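Local coordinates for putative transcriptional regulator protein (Vibrio parahaemolyticus, PDB 3ER6) that probably regulates transcription as a sequence-specific DNA-binding protein, of which this chain is the DJ-1/PfpI-family part, at residues 12-17 with 99-104; 46-51 with 70-75; 114-119 with 136-141; 88-93 with 143-148; 29-34 with 178-183. The protein carries 1 engineered substitution. All coordinates share one frame; numbering follows the deposited sequence. Where two conformers were deposited one is given.

Contact 1. Residues 12-17 with 99-104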
# COMPACT_ATOMS: atom_id res chain seq x y z
N VAL A 12 -2.33 -16.59 1.60
CA VAL A 12 -3.56 -16.09 2.25
C VAL A 12 -3.14 -14.82 3.03
O VAL A 12 -2.09 -14.81 3.74
CB VAL A 12 -4.20 -17.16 3.19
CG1 VAL A 12 -5.44 -16.57 3.90
CG2 VAL A 12 -4.58 -18.46 2.36
N ALA A 13 -3.88 -13.73 2.83
CA ALA A 13 -3.55 -12.47 3.49
C ALA A 13 -4.70 -12.04 4.40
O ALA A 13 -5.78 -11.65 3.93
CB ALA A 13 -3.28 -11.37 2.42
N LEU A 14 -4.50 -12.15 5.70
CA LEU A 14 -5.46 -11.72 6.67
C LEU A 14 -5.32 -10.23 6.93
O LEU A 14 -4.25 -9.76 7.38
CB LEU A 14 -5.21 -12.48 7.98
CG LEU A 14 -6.06 -12.07 9.18
CD1 LEU A 14 -7.58 -12.47 8.93
CD2 LEU A 14 -5.47 -12.74 10.39
N ALA A 15 -6.42 -9.49 6.68
CA ALA A 15 -6.47 -8.03 6.87
C ALA A 15 -7.39 -7.77 8.04
O ALA A 15 -8.61 -7.85 7.93
CB ALA A 15 -7.01 -7.34 5.53
N PRO A 16 -6.80 -7.57 9.22
CA PRO A 16 -7.64 -7.43 10.38
C PRO A 16 -8.53 -6.17 10.47
O PRO A 16 -9.53 -6.21 11.16
CB PRO A 16 -6.64 -7.45 11.54
CG PRO A 16 -5.53 -8.41 11.02
CD PRO A 16 -5.40 -7.89 9.55
N THR A 17 -8.17 -5.08 9.81
CA THR A 17 -8.95 -3.83 9.92
C THR A 17 -8.89 -2.97 8.67
O THR A 17 -7.80 -2.77 8.10
CB THR A 17 -8.50 -2.97 11.18
OG1 THR A 17 -9.20 -1.71 11.18
CG2 THR A 17 -7.06 -2.68 11.16
N ASP A 99 -5.97 -19.75 16.94
CA ASP A 99 -5.71 -21.17 16.81
C ASP A 99 -5.31 -21.47 15.38
O ASP A 99 -4.41 -22.23 15.14
CB ASP A 99 -6.95 -22.03 17.17
CG ASP A 99 -7.32 -21.94 18.66
OD1 ASP A 99 -6.44 -21.57 19.47
OD2 ASP A 99 -8.49 -22.23 19.02
N TRP A 100 -5.98 -20.83 14.41
CA TRP A 100 -5.70 -21.07 13.00
C TRP A 100 -4.25 -20.63 12.60
O TRP A 100 -3.53 -21.36 11.95
CB TRP A 100 -6.78 -20.32 12.20
CG TRP A 100 -6.67 -20.36 10.72
CD1 TRP A 100 -6.93 -21.43 9.89
CD2 TRP A 100 -6.42 -19.24 9.87
NE1 TRP A 100 -6.80 -21.04 8.58
CE2 TRP A 100 -6.47 -19.71 8.54
CE3 TRP A 100 -6.08 -17.90 10.11
CZ2 TRP A 100 -6.22 -18.88 7.44
CZ3 TRP A 100 -5.84 -17.05 9.01
CH2 TRP A 100 -5.91 -17.56 7.68
N ILE A 101 -3.80 -19.48 13.09
CA ILE A 101 -2.43 -19.00 12.85
C ILE A 101 -1.41 -19.93 13.51
O ILE A 101 -0.37 -20.29 12.91
CB ILE A 101 -2.31 -17.57 13.42
CG1 ILE A 101 -3.19 -16.60 12.59
CG2 ILE A 101 -0.81 -17.11 13.51
CD1 ILE A 101 -3.40 -15.21 13.26
N ARG A 102 -1.72 -20.29 14.75
CA ARG A 102 -0.83 -21.20 15.50
C ARG A 102 -0.67 -22.48 14.69
O ARG A 102 0.46 -22.96 14.47
CB ARG A 102 -1.40 -21.47 16.89
CG ARG A 102 -0.69 -22.52 17.69
CD ARG A 102 -1.50 -22.81 18.99
NE ARG A 102 -0.91 -23.95 19.71
CZ ARG A 102 0.09 -23.86 20.58
NH1 ARG A 102 0.59 -22.69 20.89
NH2 ARG A 102 0.55 -24.95 21.17
N GLU A 103 -1.78 -23.03 14.20
CA GLU A 103 -1.69 -24.31 13.51
C GLU A 103 -0.96 -24.21 12.21
O GLU A 103 -0.16 -25.09 11.86
CB GLU A 103 -3.07 -24.94 13.25
CG GLU A 103 -3.87 -25.21 14.54
CD GLU A 103 -5.36 -25.61 14.24
OE1 GLU A 103 -6.25 -25.12 14.97
OE2 GLU A 103 -5.64 -26.39 13.28
N LEU A 104 -1.29 -23.20 11.42
CA LEU A 104 -0.62 -23.02 10.14
C LEU A 104 0.90 -22.93 10.39
O LEU A 104 1.70 -23.53 9.64
CB LEU A 104 -1.11 -21.76 9.40
CG LEU A 104 -2.49 -21.79 8.72
CD1 LEU A 104 -2.87 -20.31 8.26
CD2 LEU A 104 -2.60 -22.83 7.58
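Leu14 and Ile101 bring their CA atoms within 10.0 Å of each other, and Val12 CA lies 10.9 Å from Leu104 CA, so helix 95-106 lies over strand 9-14 at a spacing that only side chains bridge. Trp100 does most of the reaching. Its CG stands anti to the backbone N (chi1 177°), which sends the indole off the helix and toward the sheet. There the far corner of the six-membered ring, CH2, meets Val12 CG1 at 3.9 Å; the methyl lies at the ring's edge, in its plane, rather than over a face. One turn along the helix, Leu104 CD1 sits 3.6 Å above one face of the same indole, offset toward the rim. The pyrrole end is fixed too, since Trp100 NE1 is hydrogen-bonded to Phe72 O, and this buried polar group therefore has a partner. Beside the indole, Leu14 CD2 and Ile101 CD1 meet more loosely, 4.3 Å apart. Ala13, between the two strand residues, faces the other way, onto Ile24 and Leu28 of helix 22-37. A largely parallel sheet with helices on both faces is the alpha/beta sandwich of the DJ-1/PfpI family, and helix 95-106 is the connection of the beta-alpha-beta crossover from strand 77-80 to strand 110-114.

Contact 2. Residues 46-51 with 70-75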
# COMPACT_ATOMS: atom_id res chain seq x y z
N HIS A 46 -5.33 -14.74 -1.70
CA HIS A 46 -6.68 -14.53 -1.16
C HIS A 46 -6.63 -13.57 -0.01
O HIS A 46 -5.90 -13.81 0.95
CB HIS A 46 -7.32 -15.86 -0.65
CG HIS A 46 -7.19 -17.00 -1.62
ND1 HIS A 46 -8.19 -17.34 -2.50
CD2 HIS A 46 -6.16 -17.87 -1.86
CE1 HIS A 46 -7.80 -18.36 -3.24
NE2 HIS A 46 -6.58 -18.71 -2.86
N VAL A 47 -7.38 -12.47 -0.09
CA VAL A 47 -7.63 -11.66 1.10
C VAL A 47 -8.77 -12.25 1.93
O VAL A 47 -9.84 -12.57 1.40
CB VAL A 47 -7.93 -10.18 0.71
CG1 VAL A 47 -8.41 -9.39 1.89
CG2 VAL A 47 -6.65 -9.53 0.05
N VAL A 48 -8.54 -12.37 3.22
CA VAL A 48 -9.56 -12.80 4.20
C VAL A 48 -9.64 -11.83 5.37
O VAL A 48 -8.66 -11.12 5.67
CB VAL A 48 -9.31 -14.24 4.76
CG1 VAL A 48 -9.44 -15.25 3.61
CG2 VAL A 48 -7.95 -14.32 5.49
N THR A 49 -10.81 -11.74 5.99
CA THR A 49 -11.01 -10.84 7.09
C THR A 49 -11.42 -11.65 8.31
O THR A 49 -11.94 -12.77 8.19
CB THR A 49 -12.07 -9.76 6.78
OG1 THR A 49 -13.37 -10.39 6.73
CG2 THR A 49 -11.72 -8.97 5.41
N PRO A 50 -11.15 -11.12 9.51
CA PRO A 50 -11.30 -11.92 10.72
C PRO A 50 -12.68 -12.53 10.94
O PRO A 50 -12.76 -13.65 11.50
CB PRO A 50 -10.93 -10.96 11.86
CG PRO A 50 -10.14 -9.84 11.22
CD PRO A 50 -10.72 -9.72 9.78
N ASN A 51 -13.73 -11.82 10.54
CA ASN A 51 -15.11 -12.30 10.67
C ASN A 51 -15.68 -12.61 9.29
O ASN A 51 -16.89 -12.80 9.13
CB ASN A 51 -15.95 -11.21 11.38
CG ASN A 51 -15.81 -9.81 10.67
OD1 ASN A 51 -15.10 -9.65 9.64
ND2 ASN A 51 -16.49 -8.81 11.23
N GLN A 70 -11.57 -19.80 7.18
CA GLN A 70 -11.83 -21.20 7.57
C GLN A 70 -11.72 -22.17 6.39
O GLN A 70 -11.49 -23.35 6.59
CB GLN A 70 -13.22 -21.38 8.27
CG GLN A 70 -13.43 -20.73 9.60
CD GLN A 70 -13.98 -19.33 9.48
OE1 GLN A 70 -13.83 -18.68 8.42
NE2 GLN A 70 -14.57 -18.79 10.59
N SER A 71 -11.82 -21.70 5.15
CA SER A 71 -11.64 -22.61 4.00
C SER A 71 -10.19 -23.01 3.73
O SER A 71 -9.94 -23.83 2.85
CB SER A 71 -12.21 -21.99 2.72
OG SER A 71 -13.57 -21.67 2.89
N PHE A 72 -9.23 -22.45 4.46
CA PHE A 72 -7.83 -22.71 4.19
C PHE A 72 -7.23 -23.59 5.28
O PHE A 72 -7.03 -23.14 6.39
CB PHE A 72 -7.04 -21.39 3.99
CG PHE A 72 -7.57 -20.57 2.83
CD1 PHE A 72 -7.30 -20.93 1.53
CD2 PHE A 72 -8.36 -19.45 3.05
CE1 PHE A 72 -7.83 -20.23 0.45
CE2 PHE A 72 -8.87 -18.72 1.99
CZ PHE A 72 -8.63 -19.09 0.68
N ASP A 73 -7.01 -24.87 5.00
CA ASP A 73 -6.29 -25.75 5.93
C ASP A 73 -4.82 -25.69 5.74
O ASP A 73 -4.07 -26.02 6.66
CB ASP A 73 -6.66 -27.21 5.70
CG ASP A 73 -7.99 -27.56 6.27
OD1 ASP A 73 -8.46 -26.82 7.20
OD2 ASP A 73 -8.56 -28.57 5.77
N PHE A 74 -4.41 -25.29 4.53
CA PHE A 74 -3.00 -25.23 4.11
C PHE A 74 -2.74 -23.90 3.40
O PHE A 74 -3.62 -23.39 2.74
CB PHE A 74 -2.67 -26.41 3.15
CG PHE A 74 -1.49 -26.15 2.22
CD1 PHE A 74 -0.20 -26.61 2.54
CD2 PHE A 74 -1.66 -25.45 1.02
CE1 PHE A 74 0.89 -26.35 1.71
CE2 PHE A 74 -0.60 -25.21 0.18
CZ PHE A 74 0.69 -25.67 0.51
N THR A 75 -1.53 -23.36 3.52
CA THR A 75 -1.08 -22.27 2.62
C THR A 75 0.45 -22.23 2.69
O THR A 75 1.03 -22.60 3.71
CB THR A 75 -1.66 -20.86 3.05
OG1 THR A 75 -1.34 -19.86 2.06
CG2 THR A 75 -1.12 -20.40 4.47
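His46 and Phe72 make the aromatic part of this contact. Phe72 CZ leads, lying 3.4 Å above one face of the imidazole, offset toward the rim and close to His46 CG. The ring centroids are 4.7 Å apart and the planes are inclined at 47°, an oblique meeting. Phe72 CE1 continues along the imidazole to His46 CD2 at 3.7 Å.

The apolar part is narrower. Val48 CG1 comes to 3.9 Å from Phe72 CE2, and the two side chains run past each other in opposite senses. Phe72 thus spans two strand residues that face the same way.

The benzyl group also packs on Arg10 and Val12 of strand 9-14, and further along the loop Thr75 OG1 is hydrogen-bonded to Arg10 O. The loop before strand 77-80 is therefore laid across strands 43-48 and 9-14 at one border of the sheet, where Val47 makes backbone hydrogen bonds with the second subunit.

Contact 3. Residues 114-119 with 136-141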
# COMPACT_ATOMS: atom_id res chain seq x y z
N ILE A 114 3.26 -7.87 9.29
CA ILE A 114 3.63 -6.52 8.89
C ILE A 114 2.95 -5.50 9.79
O ILE A 114 1.78 -5.72 10.17
CB ILE A 114 3.27 -6.30 7.33
CG1 ILE A 114 1.77 -6.40 7.06
CG2 ILE A 114 3.95 -7.40 6.46
CD1 ILE A 114 1.39 -6.08 5.58
N ASP A 115 3.67 -4.41 10.16
CA ASP A 115 3.10 -3.37 10.95
C ASP A 115 2.66 -4.04 12.27
O ASP A 115 3.34 -4.98 12.73
CB ASP A 115 1.91 -2.70 10.22
CG ASP A 115 1.46 -1.34 10.88
OD1 ASP A 115 2.10 -0.81 11.82
OD2 ASP A 115 0.46 -0.79 10.43
N THR A 116 1.56 -3.59 12.86
CA THR A 116 1.10 -4.17 14.16
C THR A 116 0.63 -5.66 14.09
O THR A 116 0.38 -6.28 15.12
CB THR A 116 0.07 -3.29 14.88
OG1 THR A 116 -1.07 -3.07 14.06
CG2 THR A 116 0.69 -1.94 15.24
N GLY A 117 0.51 -6.22 12.90
CA GLY A 117 0.44 -7.71 12.74
C GLY A 117 1.55 -8.38 13.54
O GLY A 117 1.41 -9.56 13.98
N ILE A 118 2.65 -7.66 13.76
CA ILE A 118 3.73 -8.21 14.61
C ILE A 118 3.25 -8.53 16.06
O ILE A 118 3.67 -9.55 16.65
CB ILE A 118 5.05 -7.35 14.57
CG1 ILE A 118 5.64 -7.37 13.16
CG2 ILE A 118 6.10 -7.90 15.64
CD1 ILE A 118 6.55 -6.23 12.85
N PHE A 119 2.33 -7.72 16.59
CA PHE A 119 1.79 -7.94 17.92
C PHE A 119 1.02 -9.28 17.93
O PHE A 119 0.99 -9.97 18.97
CB PHE A 119 0.82 -6.81 18.33
CG PHE A 119 1.51 -5.54 18.77
CD1 PHE A 119 2.24 -4.76 17.87
CD2 PHE A 119 1.43 -5.12 20.11
CE1 PHE A 119 2.86 -3.58 18.28
CE2 PHE A 119 2.07 -3.96 20.53
CZ PHE A 119 2.77 -3.19 19.61
N SER A 136 8.83 3.06 15.67
CA SER A 136 8.84 3.93 16.84
C SER A 136 7.46 4.27 17.37
O SER A 136 7.28 4.50 18.56
CB SER A 136 9.60 5.23 16.54
OG SER A 136 10.96 4.95 16.28
N TYR A 137 6.47 4.34 16.48
CA TYR A 137 5.15 4.75 16.94
C TYR A 137 4.58 3.73 17.97
O TYR A 137 4.00 4.12 19.00
CB TYR A 137 4.16 4.97 15.79
CG TYR A 137 2.90 5.61 16.30
CD1 TYR A 137 2.93 6.90 16.79
CD2 TYR A 137 1.71 4.91 16.36
CE1 TYR A 137 1.80 7.50 17.28
CE2 TYR A 137 0.58 5.49 16.88
CZ TYR A 137 0.63 6.79 17.33
OH TYR A 137 -0.48 7.37 17.85
N PHE A 138 4.77 2.43 17.72
CA PHE A 138 4.25 1.44 18.66
C PHE A 138 5.30 0.66 19.49
O PHE A 138 4.96 -0.31 20.18
CB PHE A 138 3.24 0.49 17.97
CG PHE A 138 1.84 1.10 17.85
CD1 PHE A 138 1.18 1.58 18.98
CD2 PHE A 138 1.19 1.18 16.63
CE1 PHE A 138 -0.07 2.14 18.90
CE2 PHE A 138 -0.06 1.76 16.55
CZ PHE A 138 -0.68 2.24 17.68
N ALA A 139 6.57 1.08 19.46
CA ALA A 139 7.61 0.32 20.16
C ALA A 139 7.44 0.30 21.68
O ALA A 139 7.69 -0.73 22.35
CB ALA A 139 9.03 0.82 19.81
N HIS A 140 7.03 1.44 22.24
CA HIS A 140 6.78 1.48 23.69
C HIS A 140 5.71 0.45 24.11
O HIS A 140 5.91 -0.34 25.03
CB HIS A 140 6.34 2.87 24.14
CG HIS A 140 6.08 2.93 25.62
ND1 HIS A 140 7.09 2.96 26.55
CD2 HIS A 140 4.92 2.89 26.32
CE1 HIS A 140 6.57 2.97 27.77
NE2 HIS A 140 5.25 2.92 27.65
N LEU A 141 4.58 0.46 23.43
CA LEU A 141 3.50 -0.47 23.74
C LEU A 141 3.96 -1.91 23.62
O LEU A 141 3.70 -2.73 24.51
CB LEU A 141 2.26 -0.19 22.88
CG LEU A 141 1.04 -1.10 23.11
CD1 LEU A 141 0.50 -0.95 24.54
CD2 LEU A 141 -0.07 -0.76 22.11
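Thr116, Phe119, Phe138 and Leu141 form the apolar part of this contact. Thr116 offers its methyl: CG2 approaches Phe138 CD2 to 3.5 Å, obliquely to the ring. Phe119 reaches across almost at right angles to both of its partners. Its CZ lies 4.1 Å from Phe138 CB, and its CE2 lies 4.0 Å from Leu141 CG.

One backbone carbonyl joins in: Phe138 O sits at the edge of the Phe119 ring, in plane, 3.7 Å from Phe119 CZ.

The polar side chains turn elsewhere. With chi1 at 58°, Thr116 OG1 is tucked between its own backbone N and carbonyl carbon, and it is hydrogen-bonded to Ile83 N, Gly84 O and Ser82 OG. The type II' turn from Ile114 to Gly117 places Asp115 at phi 60°, psi -146°, consistent with the nucleophile elbow of this superfamily, at which relatives such as DJ-1 carry a cysteine. Here the carboxylate is held by Ser82 OG through OD2 and by His135 NE2 through OD1.

Chemistry is thus divided between the two branches of Thr116: its methyl packs against the Phe138 ring, and its hydroxyl helps tie the elbow to the segment following strand 77-80.

Contact 4. Residues 88-93 with 143-148. Engineered in segment 88-93: Lys92 (natural residue Asn).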
# COMPACT_ATOMS: atom_id res chain seq x y z
N GLU A 88 -6.41 -1.24 21.42
CA GLU A 88 -7.80 -1.32 20.99
C GLU A 88 -8.18 -2.76 20.58
O GLU A 88 -9.20 -3.32 21.03
CB GLU A 88 -7.91 -0.45 19.75
CG GLU A 88 -9.26 0.16 19.51
CD GLU A 88 -10.38 -0.86 19.52
OE1 GLU A 88 -10.12 -2.05 19.28
OE2 GLU A 88 -11.56 -0.44 19.75
N SER A 89 -7.34 -3.39 19.76
CA SER A 89 -7.83 -4.52 18.97
C SER A 89 -7.33 -5.86 19.43
O SER A 89 -7.95 -6.89 19.16
CB SER A 89 -7.39 -4.31 17.53
OG SER A 89 -5.97 -4.25 17.48
N LEU A 90 -6.16 -5.90 20.02
CA LEU A 90 -5.44 -7.20 20.15
C LEU A 90 -6.30 -8.23 20.90
O LEU A 90 -6.34 -9.42 20.53
CB LEU A 90 -4.08 -7.03 20.84
CG LEU A 90 -3.20 -8.29 20.95
CD1 LEU A 90 -2.81 -8.88 19.57
CD2 LEU A 90 -1.92 -8.01 21.77
N ASP A 91 -6.96 -7.76 21.97
CA ASP A 91 -7.70 -8.64 22.86
C ASP A 91 -9.05 -9.00 22.29
O ASP A 91 -9.73 -9.87 22.83
CB ASP A 91 -7.89 -8.01 24.26
CG ASP A 91 -6.59 -8.05 25.09
OD1 ASP A 91 -5.59 -8.69 24.64
OD2 ASP A 91 -6.58 -7.43 26.19
N LYS A 92 -9.44 -8.33 21.22
CA LYS A 92 -10.73 -8.57 20.60
C LYS A 92 -10.66 -9.60 19.46
O LYS A 92 -11.69 -9.99 18.90
CB LYS A 92 -11.35 -7.26 20.09
CG LYS A 92 -11.50 -6.18 21.16
CD LYS A 92 -12.01 -4.87 20.53
CE LYS A 92 -13.43 -4.54 20.97
NZ LYS A 92 -14.48 -4.97 19.96
N ILE A 93 -9.46 -10.05 19.14
CA ILE A 93 -9.30 -10.98 18.03
C ILE A 93 -9.88 -12.34 18.40
O ILE A 93 -9.60 -12.87 19.46
CB ILE A 93 -7.80 -11.13 17.64
CG1 ILE A 93 -7.32 -9.80 17.05
CG2 ILE A 93 -7.60 -12.28 16.61
CD1 ILE A 93 -5.84 -9.82 16.67
N GLY A 143 6.87 -2.99 24.05
CA GLY A 143 7.65 -3.21 25.29
C GLY A 143 6.80 -3.45 26.53
O GLY A 143 7.16 -4.26 27.37
N GLU A 144 5.68 -2.75 26.66
CA GLU A 144 4.77 -2.96 27.78
C GLU A 144 4.11 -4.33 27.73
O GLU A 144 4.05 -5.05 28.74
CB GLU A 144 3.71 -1.87 27.81
CG GLU A 144 4.30 -0.46 27.91
CD GLU A 144 5.18 -0.26 29.16
OE1 GLU A 144 4.67 0.33 30.14
OE2 GLU A 144 6.39 -0.66 29.17
N LEU A 145 3.67 -4.76 26.54
CA LEU A 145 2.97 -6.05 26.42
C LEU A 145 3.87 -7.28 26.40
O LEU A 145 3.45 -8.37 26.86
CB LEU A 145 2.01 -6.02 25.19
CG LEU A 145 1.05 -4.82 25.19
CD1 LEU A 145 0.19 -4.72 23.88
CD2 LEU A 145 0.16 -4.94 26.39
N PHE A 146 5.04 -7.15 25.78
CA PHE A 146 5.94 -8.27 25.56
C PHE A 146 7.32 -7.90 26.07
O PHE A 146 8.29 -7.85 25.30
CB PHE A 146 5.99 -8.64 24.06
CG PHE A 146 4.62 -8.88 23.46
CD1 PHE A 146 3.90 -10.05 23.75
CD2 PHE A 146 4.01 -7.89 22.66
CE1 PHE A 146 2.60 -10.25 23.25
CE2 PHE A 146 2.71 -8.06 22.15
CZ PHE A 146 2.00 -9.24 22.45
N PRO A 147 7.45 -7.63 27.39
CA PRO A 147 8.77 -7.19 27.82
C PRO A 147 9.77 -8.32 27.69
O PRO A 147 10.97 -8.05 27.67
CB PRO A 147 8.57 -6.77 29.29
CG PRO A 147 7.38 -7.60 29.73
CD PRO A 147 6.47 -7.59 28.47
N GLU A 148 9.28 -9.55 27.53
CA GLU A 148 10.19 -10.71 27.33
C GLU A 148 10.72 -10.84 25.90
O GLU A 148 11.56 -11.68 25.61
CB GLU A 148 9.48 -12.02 27.74
CG GLU A 148 8.33 -12.53 26.81
CD GLU A 148 7.00 -11.77 26.93
OE1 GLU A 148 6.92 -10.76 27.68
OE2 GLU A 148 6.02 -12.20 26.25
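With CG trans to the backbone N (chi1 -176°) and chi2 at 61°, Leu90 stretches from its turn toward the end of helix 136-145, while Phe146, with CG beside its backbone N (chi1 -54°), brings the end of its ring nearer. The two arrive from opposite directions. Leu90 CD2 touches Phe146 CZ at 4.2 Å, lying obliquely to the ring, and the same methyl is 4.4 Å from Leu145 CD1, so one branch of one leucine carries the whole contact. Both segments pack on helix 117-124 in the alpha/beta domain: Leu90 on Lys123, and Phe146 on Phe119 and Ala122. Phe146 is the first residue past helix 136-145 to leave helical backbone angles, and its ring is steadied locally. Leu145 CB sits 3.6 Å above one face, offset toward the rim, and Glu148 OE2 lies at the edge, in plane. On the other segment, the backbone N of Lys92, an engineered residue, is hydrogen-bonded to Ser89 O at 2.9 Å, closing the turn that presents Leu90.

Contact 5. Residues 29-34 with 178-183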
# COMPACT_ATOMS: atom_id res chain seq x y z
N GLU A 29 0.24 -6.92 -4.38
CA GLU A 29 0.63 -6.35 -5.67
C GLU A 29 2.07 -6.70 -5.94
O GLU A 29 2.41 -7.01 -7.08
CB GLU A 29 0.49 -4.82 -5.60
CG GLU A 29 -1.03 -4.45 -5.64
CD GLU A 29 -1.36 -2.92 -5.51
OE1 GLU A 29 -0.46 -2.11 -5.52
OE2 GLU A 29 -2.56 -2.62 -5.39
N ILE A 30 2.95 -6.63 -4.92
CA ILE A 30 4.37 -6.93 -5.17
C ILE A 30 4.51 -8.42 -5.47
O ILE A 30 5.15 -8.81 -6.42
CB ILE A 30 5.30 -6.52 -3.95
CG1 ILE A 30 5.31 -4.99 -3.76
CG2 ILE A 30 6.82 -7.08 -4.12
CD1 ILE A 30 5.84 -4.52 -2.42
N LEU A 31 4.00 -9.27 -4.58
CA LEU A 31 4.08 -10.71 -4.85
C LEU A 31 3.55 -11.15 -6.23
O LEU A 31 4.22 -11.97 -6.92
CB LEU A 31 3.43 -11.51 -3.71
CG LEU A 31 4.18 -11.32 -2.35
CD1 LEU A 31 3.40 -12.11 -1.30
CD2 LEU A 31 5.72 -11.67 -2.35
N GLU A 32 2.34 -10.70 -6.62
CA GLU A 32 1.81 -11.10 -7.95
C GLU A 32 2.64 -10.54 -9.13
O GLU A 32 2.86 -11.26 -10.16
CB GLU A 32 0.34 -10.71 -8.14
CG GLU A 32 -0.53 -11.50 -7.15
CD GLU A 32 -2.00 -11.46 -7.53
OE1 GLU A 32 -2.36 -10.74 -8.49
OE2 GLU A 32 -2.79 -12.16 -6.84
N THR A 33 3.08 -9.29 -9.01
CA THR A 33 3.98 -8.71 -10.01
C THR A 33 5.23 -9.57 -10.23
O THR A 33 5.63 -9.82 -11.35
CB THR A 33 4.31 -7.21 -9.68
OG1 THR A 33 3.06 -6.48 -9.60
CG2 THR A 33 5.24 -6.57 -10.77
N ALA A 34 5.85 -10.02 -9.14
CA ALA A 34 7.04 -10.89 -9.21
C ALA A 34 6.70 -12.25 -9.83
O ALA A 34 7.47 -12.79 -10.64
CB ALA A 34 7.57 -11.09 -7.82
N GLU A 178 12.74 -11.10 -0.12
CA GLU A 178 13.29 -12.31 0.40
C GLU A 178 12.43 -13.49 0.01
O GLU A 178 12.93 -14.45 -0.53
CB GLU A 178 13.42 -12.22 1.92
CG GLU A 178 14.28 -13.32 2.49
CD GLU A 178 15.74 -13.27 1.98
OE1 GLU A 178 16.25 -14.37 1.72
OE2 GLU A 178 16.34 -12.16 1.81
N ILE A 179 11.12 -13.38 0.22
CA ILE A 179 10.19 -14.43 -0.12
C ILE A 179 10.21 -14.64 -1.64
O ILE A 179 10.25 -15.80 -2.12
CB ILE A 179 8.77 -14.03 0.34
CG1 ILE A 179 8.65 -14.03 1.88
CG2 ILE A 179 7.70 -14.89 -0.31
CD1 ILE A 179 8.98 -15.28 2.41
N VAL A 180 10.23 -13.54 -2.41
CA VAL A 180 10.38 -13.67 -3.87
C VAL A 180 11.64 -14.46 -4.24
O VAL A 180 11.56 -15.34 -5.07
CB VAL A 180 10.39 -12.30 -4.61
CG1 VAL A 180 10.74 -12.49 -6.13
CG2 VAL A 180 9.02 -11.70 -4.48
N GLU A 181 12.79 -14.18 -3.61
CA GLU A 181 13.99 -14.91 -4.00
C GLU A 181 13.86 -16.41 -3.66
O GLU A 181 14.21 -17.26 -4.45
CB GLU A 181 15.23 -14.29 -3.36
CG GLU A 181 16.45 -15.02 -3.76
CD GLU A 181 17.72 -14.34 -3.29
OE1 GLU A 181 17.66 -13.16 -2.88
OE2 GLU A 181 18.76 -15.02 -3.35
N GLU A 182 13.31 -16.70 -2.49
CA GLU A 182 13.06 -18.10 -2.08
C GLU A 182 12.26 -18.90 -3.07
O GLU A 182 12.64 -20.04 -3.36
CB GLU A 182 12.35 -18.14 -0.73
CG GLU A 182 13.28 -17.68 0.34
CD GLU A 182 12.77 -18.01 1.74
OE1 GLU A 182 12.51 -19.22 2.00
OE2 GLU A 182 12.68 -17.04 2.55
N TYR A 183 11.17 -18.34 -3.60
CA TYR A 183 10.32 -19.13 -4.51
C TYR A 183 10.69 -19.06 -5.96
O TYR A 183 10.48 -20.04 -6.69
CB TYR A 183 8.86 -18.72 -4.35
CG TYR A 183 8.29 -19.19 -3.03
CD1 TYR A 183 7.90 -20.53 -2.86
CD2 TYR A 183 8.15 -18.32 -1.97
CE1 TYR A 183 7.38 -20.97 -1.66
CE2 TYR A 183 7.62 -18.75 -0.73
CZ TYR A 183 7.24 -20.09 -0.59
OH TYR A 183 6.70 -20.54 0.61
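Glu29 O is gripped twice from within its own helix: Thr33 OG1 donates to it at 2.7 Å and Thr33 N at 3.1 Å, the two donors coming from opposite faces of the carbonyl plane. The C=O...OG1 angle at Glu29 O is 154°. That polar edge belongs to the side of helix 22-37 that meets the second subunit, where Tyr20 OH of the other chain also bonds Thr33 OG1.

The side chains that touch across to helix 173-184 are all aliphatic. Ala34 CB lies against both branches of Val180, 3.7 Å from CG2 and 3.9 Å from CG1. Leu31 runs past Val180 in the opposite sense, its CD2 3.9 Å from Val180 CG2 and 4.3 Å from Ile179 CG2.

The helices run roughly parallel, their segment axes 10.5 Å apart at closest and crossing at -28°. Thr188 of helix 186-195 packs on both Ala34 and Val180, while Ile179 rests on Ile77 and Lys110, which seats helix 173-184 on strands 77-80 and 110-114.

In the fold
Contacts 1 and 2 adjoin: strands 9-14 and 43-48 are neighbours in the sheet, probably hydrogen-bonded through Ala13, and Phe72 of contact 2 also packs on Val12 of contact 1. Contacts 3 and 4 share helix 136-145 and meet at Phe119, about 10 Å between centres. Contact 5 stands apart, about 30 Å between centres from contact 4. Contact 1, nearest the chain's centre, and contact 5 are fully buried; contacts 2 and 4 are buried but each include a partly exposed residue, His46 and Leu145; contact 3 is partly buried. None is joined by a hydrogen bond or salt bridge between its segments. Contacts 1 to 4 each involve an aromatic ring, whereas contact 5 is purely aliphatic. Contacts 2, 3 and 5 also touch the second subunit.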